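Local coordinates for biotin binding protein A (Gallus gallus, PDB 2C1S) that probably binds biotin with the closed beta-barrel of the avidin family, and here holds biotin-D-sulfoxide in a four-chain assembly, at residues F86-R89 and R90-M94; P106-K109 and D110-K113. All coordinates share one frame; numbering follows the deposited sequence.

Contact 1 (F86-R89 and R90-M94)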
loop_
_atom_site.group_PDB
_atom_site.type_symbol
_atom_site.label_atom_id
_atom_site.label_comp_id
_atom_site.label_asym_id
_atom_site.label_seq_id
_atom_site.Cartn_x
_atom_site.Cartn_y
_atom_site.Cartn_z
ATOM N N PHE A 86 13.484 -3.246 16.085
ATOM C CA PHE A 86 14.764 -2.529 16.196
ATOM C C PHE A 86 14.969 -2.199 17.641
ATOM O O PHE A 86 13.997 -1.967 18.345
ATOM C CB PHE A 86 14.708 -1.226 15.396
ATOM C CG PHE A 86 14.475 -1.450 13.950
ATOM C CD1 PHE A 86 15.527 -1.697 13.085
ATOM C CD2 PHE A 86 13.168 -1.501 13.468
ATOM C CE1 PHE A 86 15.275 -1.941 11.722
ATOM C CE2 PHE A 86 12.921 -1.754 12.114
ATOM C CZ PHE A 86 13.967 -1.996 11.266
ATOM N N VAL A 87 16.229 -2.205 18.067
ATOM C CA VAL A 87 16.582 -1.821 19.430
ATOM C C VAL A 87 17.362 -0.516 19.277
ATOM O O VAL A 87 18.292 -0.445 18.455
ATOM C CB VAL A 87 17.401 -2.922 20.161
ATOM C CG1 VAL A 87 18.543 -3.442 19.285
ATOM C CG2 VAL A 87 17.924 -2.426 21.488
ATOM N N ASP A 88 16.936 0.516 19.996
ATOM C CA ASP A 88 17.648 1.789 19.916
ATOM C C ASP A 88 18.913 1.804 20.822
ATOM O O ASP A 88 19.241 0.793 21.462
ATOM C CB ASP A 88 16.694 2.987 20.129
ATOM C CG ASP A 88 16.362 3.244 21.594
ATOM O OD1 ASP A 88 16.989 2.654 22.473
ATOM O OD2 ASP A 88 15.456 4.050 21.877
ATOM N N ARG A 89 19.606 2.948 20.861
ATOM C CA ARG A 89 20.895 3.070 21.549
ATOM C C ARG A 89 20.740 2.815 23.040
ATOM O O ARG A 89 21.706 2.442 23.713
ATOM C CB ARG A 89 21.501 4.459 21.314
ATOM C CG ARG A 89 20.679 5.611 21.902
ATOM C CD ARG A 89 21.493 6.906 21.982
ATOM N NE ARG A 89 21.936 7.382 20.673
ATOM C CZ ARG A 89 22.955 8.232 20.489
ATOM N NH1 ARG A 89 23.673 8.669 21.531
ATOM N NH2 ARG A 89 23.275 8.617 19.266
ATOM N N ARG A 90 19.523 3.014 23.544
ATOM C CA ARG A 90 19.224 2.810 24.961
ATOM C C ARG A 90 18.612 1.446 25.271
ATOM O O ARG A 90 18.214 1.187 26.405
ATOM C CB ARG A 90 18.288 3.903 25.455
ATOM C CG ARG A 90 19.010 5.204 25.703
ATOM C CD ARG A 90 18.118 6.339 26.110
ATOM N NE ARG A 90 18.958 7.523 25.977
ATOM C CZ ARG A 90 18.954 8.315 24.912
ATOM N NH1 ARG A 90 18.119 8.102 23.900
ATOM N NH2 ARG A 90 19.780 9.323 24.862
ATOM N N GLY A 91 18.524 0.595 24.251
ATOM C CA GLY A 91 17.951 -0.744 24.390
ATOM C C GLY A 91 16.434 -0.788 24.288
ATOM O O GLY A 91 15.828 -1.799 24.636
ATOM N N LYS A 92 15.801 0.296 23.847
ATOM C CA LYS A 92 14.345 0.306 23.771
ATOM C C LYS A 92 13.948 -0.342 22.456
ATOM O O LYS A 92 14.553 -0.066 21.423
ATOM C CB LYS A 92 13.783 1.719 23.871
ATOM C CG LYS A 92 14.198 2.426 25.167
ATOM C CD LYS A 92 13.578 3.811 25.349
ATOM C CE LYS A 92 14.278 4.547 26.522
ATOM N NZ LYS A 92 13.597 5.837 26.818
ATOM N N GLU A 93 12.961 -1.231 22.522
ATOM C CA GLU A 93 12.506 -2.001 21.343
ATOM C C GLU A 93 11.291 -1.358 20.693
ATOM O O GLU A 93 10.324 -0.977 21.361
ATOM C CB GLU A 93 12.134 -3.440 21.748
ATOM C CG GLU A 93 13.262 -4.261 22.432
ATOM C CD GLU A 93 12.695 -5.195 23.473
ATOM O OE1 GLU A 93 11.892 -4.735 24.339
ATOM O OE2 GLU A 93 13.046 -6.389 23.432
ATOM N N MET A 94 11.332 -1.273 19.369
ATOM C CA MET A 94 10.189 -0.777 18.612
ATOM C C MET A 94 9.898 -1.730 17.458
ATOM O O MET A 94 10.823 -2.085 16.744
ATOM C CB MET A 94 10.411 0.673 18.140
ATOM C CG MET A 94 10.119 1.754 19.210
ATOM S SD MET A 94 11.524 2.181 20.282
ATOM C CE MET A 94 10.787 3.417 21.343
HETATM O O HOH W 1 16.054 6.149 23.456
#
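Asp88 turns its carboxylate in to the amides of Arg90 and Lys92 at the end of the beta hairpin that links strands 78-87 and 93-102 through a type I turn with a G1 bulge. Its CG stands between the backbone N and the carbonyl carbon (chi1 79°), which brings OD1 inside the turn. There Asp88 OD1 takes two donors from opposite faces of the carboxylate plane: Arg90 N at 2.8 Å, closing an Asx turn, and Lys92 N at 3.0 Å. Gly91, whose positive phi suits glycine, donates from N to Asp88 O (2.9 Å). With an alanine here the amides of Arg90 and Lys92 would probably be left without their shared acceptor, and the turn freer to flex. The aliphatic part of Lys92 runs obliquely past Asp88 OD2, Lys92 CB lying 3.5 Å from it. Arg89 and Arg90 lie side by side, CD of the first over one guanidinium face of the second. Asp88 N bonds to Lys92 O, and below it Phe86 and Met94 form a hydrogen-bonded antiparallel pair; Phe86 packs on Thr111 of a second subunit. Arg90 NH1 meets a water in its guanidinium plane at 2.9 Å, and that water donates to Asp88 OD2 at 2.7 Å.

Contact 2 (P106-K109 and D110-K113). With BSO (biotin-D-sulfoxide), chain D.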
loop_
_atom_site.group_PDB
_atom_site.type_symbol
_atom_site.label_atom_id
_atom_site.label_comp_id
_atom_site.label_asym_id
_atom_site.label_seq_id
_atom_site.Cartn_x
_atom_site.Cartn_y
_atom_site.Cartn_z
ATOM N N PRO A 106 -19.395 -7.215 -1.161
ATOM C CA PRO A 106 -20.570 -7.963 -1.645
ATOM C C PRO A 106 -20.383 -8.648 -2.992
ATOM O O PRO A 106 -21.085 -9.622 -3.265
ATOM C CB PRO A 106 -21.666 -6.887 -1.745
ATOM C CG PRO A 106 -21.155 -5.725 -0.920
ATOM C CD PRO A 106 -19.671 -5.768 -1.106
ATOM N N SER A 107 -19.475 -8.147 -3.832
ATOM C CA SER A 107 -19.180 -8.807 -5.107
ATOM C C SER A 107 -17.775 -8.560 -5.591
ATOM O O SER A 107 -17.066 -7.686 -5.070
ATOM C CB SER A 107 -20.193 -8.411 -6.193
ATOM O OG SER A 107 -19.915 -7.140 -6.722
ATOM N N ARG A 108 -17.363 -9.321 -6.593
ATOM C CA ARG A 108 -15.993 -9.230 -7.064
ATOM C C ARG A 108 -15.679 -7.867 -7.663
ATOM O O ARG A 108 -14.592 -7.314 -7.430
ATOM C CB ARG A 108 -15.685 -10.316 -8.069
ATOM C CG ARG A 108 -14.218 -10.506 -8.240
ATOM C CD ARG A 108 -13.925 -11.329 -9.437
ATOM N NE ARG A 108 -12.494 -11.405 -9.666
ATOM C CZ ARG A 108 -11.950 -11.998 -10.713
ATOM N NH1 ARG A 108 -12.746 -12.559 -11.627
ATOM N NH2 ARG A 108 -10.619 -12.035 -10.849
ATOM N N LYS A 109 -16.629 -7.321 -8.423
ATOM C CA LYS A 109 -16.483 -5.990 -8.990
ATOM C C LYS A 109 -16.073 -4.931 -7.947
ATOM O O LYS A 109 -15.541 -3.893 -8.328
ATOM C CB LYS A 109 -17.784 -5.543 -9.678
ATOM C CG LYS A 109 -18.797 -4.894 -8.698
ATOM C CD LYS A 109 -20.062 -4.299 -9.357
ATOM C CE LYS A 109 -21.175 -4.015 -8.309
ATOM N NZ LYS A 109 -20.787 -2.913 -7.337
ATOM N N ASP A 110 -16.347 -5.193 -6.656
ATOM C CA ASP A 110 -16.112 -4.245 -5.566
ATOM C C ASP A 110 -14.709 -4.406 -4.947
ATOM O O ASP A 110 -14.336 -3.667 -4.043
ATOM C CB ASP A 110 -17.126 -4.412 -4.420
ATOM C CG ASP A 110 -18.496 -3.795 -4.697
ATOM O OD1 ASP A 110 -18.624 -2.819 -5.465
ATOM O OD2 ASP A 110 -19.459 -4.304 -4.087
ATOM N N THR A 111 -13.944 -5.377 -5.427
ATOM C CA THR A 111 -12.643 -5.676 -4.823
ATOM C C THR A 111 -11.681 -4.508 -4.812
ATOM O O THR A 111 -10.909 -4.348 -3.834
ATOM C CB THR A 111 -12.023 -6.965 -5.372
ATOM O OG1 THR A 111 -11.779 -6.851 -6.773
ATOM C CG2 THR A 111 -12.971 -8.057 -5.165
ATOM N N TRP A 112 -11.764 -3.673 -5.855
ATOM C CA TRP A 112 -10.911 -2.492 -5.976
ATOM C C TRP A 112 -10.862 -1.616 -4.725
ATOM O O TRP A 112 -9.812 -1.037 -4.470
ATOM C CB TRP A 112 -11.304 -1.643 -7.227
ATOM C CG TRP A 112 -12.585 -0.852 -7.022
ATOM C CD1 TRP A 112 -13.889 -1.264 -7.326
ATOM C CD2 TRP A 112 -12.705 0.474 -6.478
ATOM N NE1 TRP A 112 -14.789 -0.263 -6.964
ATOM C CE2 TRP A 112 -14.093 0.805 -6.455
ATOM C CE3 TRP A 112 -11.774 1.419 -5.992
ATOM C CZ2 TRP A 112 -14.561 2.039 -5.980
ATOM C CZ3 TRP A 112 -12.251 2.638 -5.488
ATOM C CH2 TRP A 112 -13.635 2.931 -5.481
ATOM N N LYS A 113 -11.973 -1.475 -3.985
ATOM C CA LYS A 113 -12.069 -0.583 -2.842
ATOM C C LYS A 113 -11.899 -1.279 -1.471
ATOM O O LYS A 113 -12.120 -0.675 -0.409
ATOM C CB LYS A 113 -13.400 0.194 -2.864
ATOM C CG LYS A 113 -14.617 -0.675 -2.611
ATOM C CD LYS A 113 -15.890 0.096 -2.657
ATOM C CE LYS A 113 -17.063 -0.899 -2.682
ATOM N NZ LYS A 113 -18.353 -0.151 -2.578
HETATM C C11 BSO D . -14.124 7.986 -4.797
HETATM O O11 BSO D . -14.911 7.040 -5.010
HETATM O O12 BSO D . -13.762 8.374 -3.678
HETATM C C10 BSO D . -13.547 8.731 -6.022
HETATM C C9 BSO D . -13.506 7.779 -7.220
HETATM C C8 BSO D . -12.338 6.780 -7.009
HETATM C C7 BSO D . -12.198 5.799 -8.171
HETATM C C2 BSO D . -11.068 4.779 -7.900
HETATM S S1 BSO D . -9.386 5.466 -8.045
HETATM C C6 BSO D . -8.623 3.830 -8.055
HETATM C C5 BSO D . -9.608 2.923 -8.833
HETATM N N1 BSO D . -9.239 2.947 -10.256
HETATM C C3 BSO D . -10.250 3.512 -10.977
HETATM O O3 BSO D . -10.241 3.623 -12.208
HETATM N N2 BSO D . -11.274 3.910 -10.239
HETATM C C4 BSO D . -11.031 3.567 -8.830
HETATM O O10 BSO D . -9.207 6.108 -6.713
HETATM O O HOH W 2 -12.707 -4.388 -8.584
HETATM O O HOH W 3 -21.952 -4.653 -4.956
#
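Trp112 turns the edge of its indole to Lys109, Trp112 CD1 lying 3.3 Å from Lys109 O, within the short 3-10 helix 108-113 on the loop between strands 93-102 and 115-124. With CG between the backbone N and the carbonyl carbon (chi1 75°), the benzo end reaches the fused rings of biotin-D-sulfoxide. Trp112 CZ3 comes to 3.4 Å from BSO C2, while BSO C4 sits over the same ring face. Lys113 CB lies over the centre of the opposite face, sandwiching the indole. The ligand's polar groups bond to a third subunit, at its Ser17, Tyr34 and Thr79 among others; a tryptophan lent to a neighbour's pocket is a hallmark of avidins. At the ring's edge, in its plane, a water donates to Lys109 O and accepts from Trp112 N. Asp110 N bonds to Ser107 O and Thr111 N to Arg108 O (2.9 Å), each donor above the plane of the carbonyl that accepts it; Thr111 OG1 donates to Arg108 O too, nearly in line with the C=O. Further out, Arg108 salt-bridges Glu96 of a second subunit. Lys109 runs alongside Asp110 and bends at its last torsion (chi4 66°), bringing Lys109 NZ onto Asp110 OD1 from above the carboxylate plane at 2.9 Å; Lys113 NZ adds a long bridge. Another water accepts from Lys109 NZ and donates to Asp110 OD2 at 2.7 Å.

Overall arrangement
Contact 1 and contact 2 mark opposite sides of the chain's centre in one eight-stranded antiparallel barrel. Their centres are 41 Å apart and their nearest atoms about 28 Å, with no touch between them. They come in series along the chain: the hairpin at 86-94 leads into strand 93-102, which runs the barrel's length to the loop carrying 106-113, before strand 115-124 returns. The same second subunit meets both, and the pairing of Phe86 with Thr111 runs both ways between the two subunits. In this way a barrel-end hairpin and a ligand-side turn, distant within one chain, become neighbours through the assembly, while contact 2 also serves a third subunit's pocket.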